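Local coordinates for Protein/nucleic acid deglycase 2 (PDB 1OI4) that repairs proteins and nucleotides damaged by glyoxals, hydrolysing the early Maillard adducts and releasing lactate or glycolate, at residues R138-T143 with K168-T173. Sequence-based numbering, arbitrary orientation.
Sequences RGRKLT and KDQLVT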
ATOM      1  N   ARG A 138      11.382   3.904  13.877  1.00 15.39           N
ATOM      2  CA  ARG A 138      12.384   4.957  13.812  1.00 16.72           C
ATOM      3  C   ARG A 138      13.662   4.458  14.477  1.00 16.32           C
ATOM      4  O   ARG A 138      13.642   4.021  15.626  1.00 14.82           O
ATOM      5  CB  ARG A 138      11.874   6.222  14.508  1.00 18.93           C
ATOM      6  CG  ARG A 138      12.810   7.420  14.402  1.00 19.87           C
ATOM      7  CD  ARG A 138      12.058   8.706  14.737  1.00 21.99           C
ATOM      8  NE  ARG A 138      10.991   8.980  13.771  1.00 22.57           N
ATOM      9  CZ  ARG A 138      11.181   9.542  12.580  1.00 21.93           C
ATOM     10  NH1 ARG A 138      12.400   9.901  12.193  1.00 20.36           N
ATOM     11  NH2 ARG A 138      10.149   9.746  11.771  1.00 23.47           N
ATOM     12  N   GLY A 139      14.763   4.498  13.732  1.00 17.15           N
ATOM     13  CA  GLY A 139      16.039   4.045  14.263  1.00 17.49           C
ATOM     14  C   GLY A 139      16.282   2.545  14.158  1.00 18.42           C
ATOM     15  O   GLY A 139      17.369   2.068  14.493  1.00 19.07           O
ATOM     16  N   ARG A 140      15.286   1.798  13.690  1.00 16.79           N
ATOM     17  CA  ARG A 140      15.427   0.351  13.565  1.00 16.30           C
ATOM     18  C   ARG A 140      15.773  -0.095  12.147  1.00 15.70           C
ATOM     19  O   ARG A 140      15.421   0.565  11.162  1.00 14.57           O
ATOM     20  CB  ARG A 140      14.149  -0.343  14.045  1.00 17.65           C
ATOM     21  CG  ARG A 140      13.740   0.097  15.446  1.00 18.92           C
ATOM     22  CD  ARG A 140      12.751  -0.853  16.089  1.00 19.32           C
ATOM     23  NE  ARG A 140      13.327  -2.180  16.287  1.00 18.13           N
ATOM     24  CZ  ARG A 140      12.797  -3.109  17.075  1.00 19.72           C
ATOM     25  NH1 ARG A 140      11.680  -2.854  17.744  1.00 18.60           N
ATOM     26  NH2 ARG A 140      13.373  -4.295  17.181  1.00 17.47           N
ATOM     27  N   LYS A 141      16.460  -1.230  12.052  1.00 15.45           N
ATOM     28  CA  LYS A 141      16.887  -1.758  10.762  1.00 17.07           C
ATOM     29  C   LYS A 141      15.884  -2.706  10.126  1.00 16.33           C
ATOM     30  O   LYS A 141      15.391  -3.630  10.764  1.00 18.14           O
ATOM     31  CB  LYS A 141      18.226  -2.485  10.913  1.00 16.84           C
ATOM     32  CG  LYS A 141      19.315  -1.667  11.591  1.00 18.38           C
ATOM     33  CD  LYS A 141      20.598  -2.466  11.713  1.00 20.34           C
ATOM     34  CE  LYS A 141      21.668  -1.677  12.450  1.00 24.73           C
ATOM     35  NZ  LYS A 141      22.942  -2.442  12.564  1.00 27.07           N
ATOM     36  N   LEU A 142      15.594  -2.477   8.853  1.00 16.97           N
ATOM     37  CA  LEU A 142      14.677  -3.339   8.130  1.00 17.02           C
ATOM     38  C   LEU A 142      14.719  -3.089   6.634  1.00 15.39           C
ATOM     39  O   LEU A 142      15.397  -2.175   6.156  1.00 13.68           O
ATOM     40  CB  LEU A 142      13.246  -3.164   8.653  1.00 21.04           C
ATOM     41  CG  LEU A 142      12.695  -1.756   8.861  1.00 21.52           C
ATOM     42  CD1 LEU A 142      12.785  -0.973   7.568  1.00 21.44           C
ATOM     43  CD2 LEU A 142      11.256  -1.846   9.339  1.00 21.66           C
ATOM     44  N   THR A 143      14.001  -3.923   5.899  1.00 12.23           N
ATOM     45  CA  THR A 143      13.924  -3.787   4.461  1.00 11.40           C
ATOM     46  C   THR A 143      12.449  -3.852   4.095  1.00 10.84           C
ATOM     47  O   THR A 143      11.599  -4.012   4.976  1.00 11.10           O
ATOM     48  CB  THR A 143      14.699  -4.914   3.748  1.00  9.94           C
ATOM     49  OG1 THR A 143      14.857  -4.577   2.366  1.00 10.75           O
ATOM     50  CG2 THR A 143      13.955  -6.240   3.863  1.00 10.56           C
ATOM     51  N   LYS A 168      17.528  -6.424  16.314  1.00 20.15           N
ATOM     52  CA  LYS A 168      17.521  -6.801  17.726  1.00 21.09           C
ATOM     53  C   LYS A 168      16.853  -8.141  17.969  1.00 20.91           C
ATOM     54  O   LYS A 168      16.160  -8.317  18.969  1.00 21.12           O
ATOM     55  CB  LYS A 168      16.798  -5.744  18.558  1.00 23.21           C
ATOM     56  CG  LYS A 168      17.340  -4.341  18.400  1.00 29.43           C
ATOM     57  CD  LYS A 168      16.634  -3.375  19.337  1.00 29.92           C
ATOM     58  CE  LYS A 168      16.966  -1.936  18.982  1.00 32.44           C
ATOM     59  NZ  LYS A 168      16.475  -1.587  17.616  1.00 31.48           N
ATOM     60  N   ASP A 169      17.061  -9.086  17.061  1.00 21.11           N
ATOM     61  CA  ASP A 169      16.456 -10.406  17.199  1.00 21.62           C
ATOM     62  C   ASP A 169      14.958 -10.331  17.451  1.00 19.45           C
ATOM     63  O   ASP A 169      14.420 -11.111  18.235  1.00 20.34           O
ATOM     64  CB  ASP A 169      17.102 -11.177  18.345  1.00 24.80           C
ATOM     65  CG  ASP A 169      18.492 -11.644  18.016  1.00 27.13           C
ATOM     66  OD1 ASP A 169      18.700 -12.122  16.879  1.00 27.35           O
ATOM     67  OD2 ASP A 169      19.371 -11.546  18.896  1.00 29.84           O
ATOM     68  N   GLN A 170      14.286  -9.385  16.806  1.00 17.37           N
ATOM     69  CA  GLN A 170      12.844  -9.250  16.971  1.00 16.23           C
ATOM     70  C   GLN A 170      12.147  -8.988  15.644  1.00 15.62           C
ATOM     71  O   GLN A 170      11.273  -9.749  15.233  1.00 15.56           O
ATOM     72  CB  GLN A 170      12.499  -8.111  17.939  1.00 17.57           C
ATOM     73  CG  GLN A 170      11.009  -7.803  17.965  1.00 15.49           C
ATOM     74  CD  GLN A 170      10.664  -6.543  18.729  1.00 18.28           C
ATOM     75  OE1 GLN A 170      11.449  -5.595  18.783  1.00 18.59           O
ATOM     76  NE2 GLN A 170       9.467  -6.516  19.306  1.00 17.64           N
ATOM     77  N   LEU A 171      12.531  -7.903  14.984  1.00 14.55           N
ATOM     78  CA  LEU A 171      11.919  -7.542  13.715  1.00 16.00           C
ATOM     79  C   LEU A 171      12.587  -8.215  12.534  1.00 15.63           C
ATOM     80  O   LEU A 171      13.763  -7.980  12.251  1.00 14.96           O
ATOM     81  CB  LEU A 171      11.968  -6.029  13.511  1.00 17.91           C
ATOM     82  CG  LEU A 171      11.306  -5.136  14.560  1.00 21.60           C
ATOM     83  CD1 LEU A 171      11.515  -3.682  14.159  1.00 21.10           C
ATOM     84  CD2 LEU A 171       9.819  -5.453  14.673  1.00 20.87           C
ATOM     85  N   VAL A 172      11.827  -9.054  11.844  1.00 13.95           N
ATOM     86  CA  VAL A 172      12.327  -9.744  10.669  1.00 12.37           C
ATOM     87  C   VAL A 172      11.582  -9.192   9.462  1.00 11.09           C
ATOM     88  O   VAL A 172      10.357  -9.257   9.402  1.00 12.34           O
ATOM     89  CB  VAL A 172      12.075 -11.258  10.766  1.00 13.46           C
ATOM     90  CG1 VAL A 172      12.603 -11.958   9.515  1.00 13.11           C
ATOM     91  CG2 VAL A 172      12.743 -11.813  12.016  1.00 12.27           C
ATOM     92  N   THR A 173      12.317  -8.631   8.510  1.00 10.98           N
ATOM     93  CA  THR A 173      11.695  -8.093   7.306  1.00  9.89           C
ATOM     94  C   THR A 173      12.380  -8.578   6.036  1.00  9.30           C
ATOM     95  O   THR A 173      13.584  -8.851   6.021  1.00  9.59           O
ATOM     96  CB  THR A 173      11.682  -6.545   7.296  1.00  9.78           C
ATOM     97  OG1 THR A 173      13.008  -6.044   7.502  1.00 11.36           O
ATOM     98  CG2 THR A 173      10.756  -6.015   8.375  1.00  6.59           C
TER
HETATM   99  O   HOH W   1      13.919  -5.899  10.239  1.00 12.83           O
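Arg140 and Lys168 lie at the wide end of this contact, their CA atoms 8.5 Å apart, and the chains close to 5.6 Å between the CA atoms of Thr143 and Thr173, so long side chains bridge one end and short ones the other. Arg140 reaches across and, with its chain bent at chi3 (63°), presents its guanidinium end-on to Gln170: NH1 and NH2 both donate to OE1, at 2.9 and 2.8 Å, with the oxygen in the guanidinium plane. The amide is turned 44° from that plane and takes both donors from the same face. A glutamine suits because it is neutral and offers acceptor and donor together, its NE2 going to the carbonyls of Val115 and Lys119. Leu171 packs its apolar CD1 over the centre of one guanidinium face, leaving the N-H edge to oxygens. The strongest partner of Arg140 is Asp167, salt-bridged to NE; this carboxylate probably eases the repulsion from Lys168, whose flexible chain brings NZ to 3.5 Å from Arg140 NE. Were an alanine to stand at Arg140, Gln170 OE1 would probably lose both these donors and Asp167 the arginine it pairs with. At the narrow end Thr173, short enough to fit, accepts the backbone N-H of Thr143 at OG1 (2.8 Å, 163°) and shares a water with Lys141 O. Strand 141-142 pairs by its backbone with 158-159; the arginine-glutamine pair, the threonine bond and the water therefore join that small sheet to strand 171-174 of the central DJ-1/PfpI sheet.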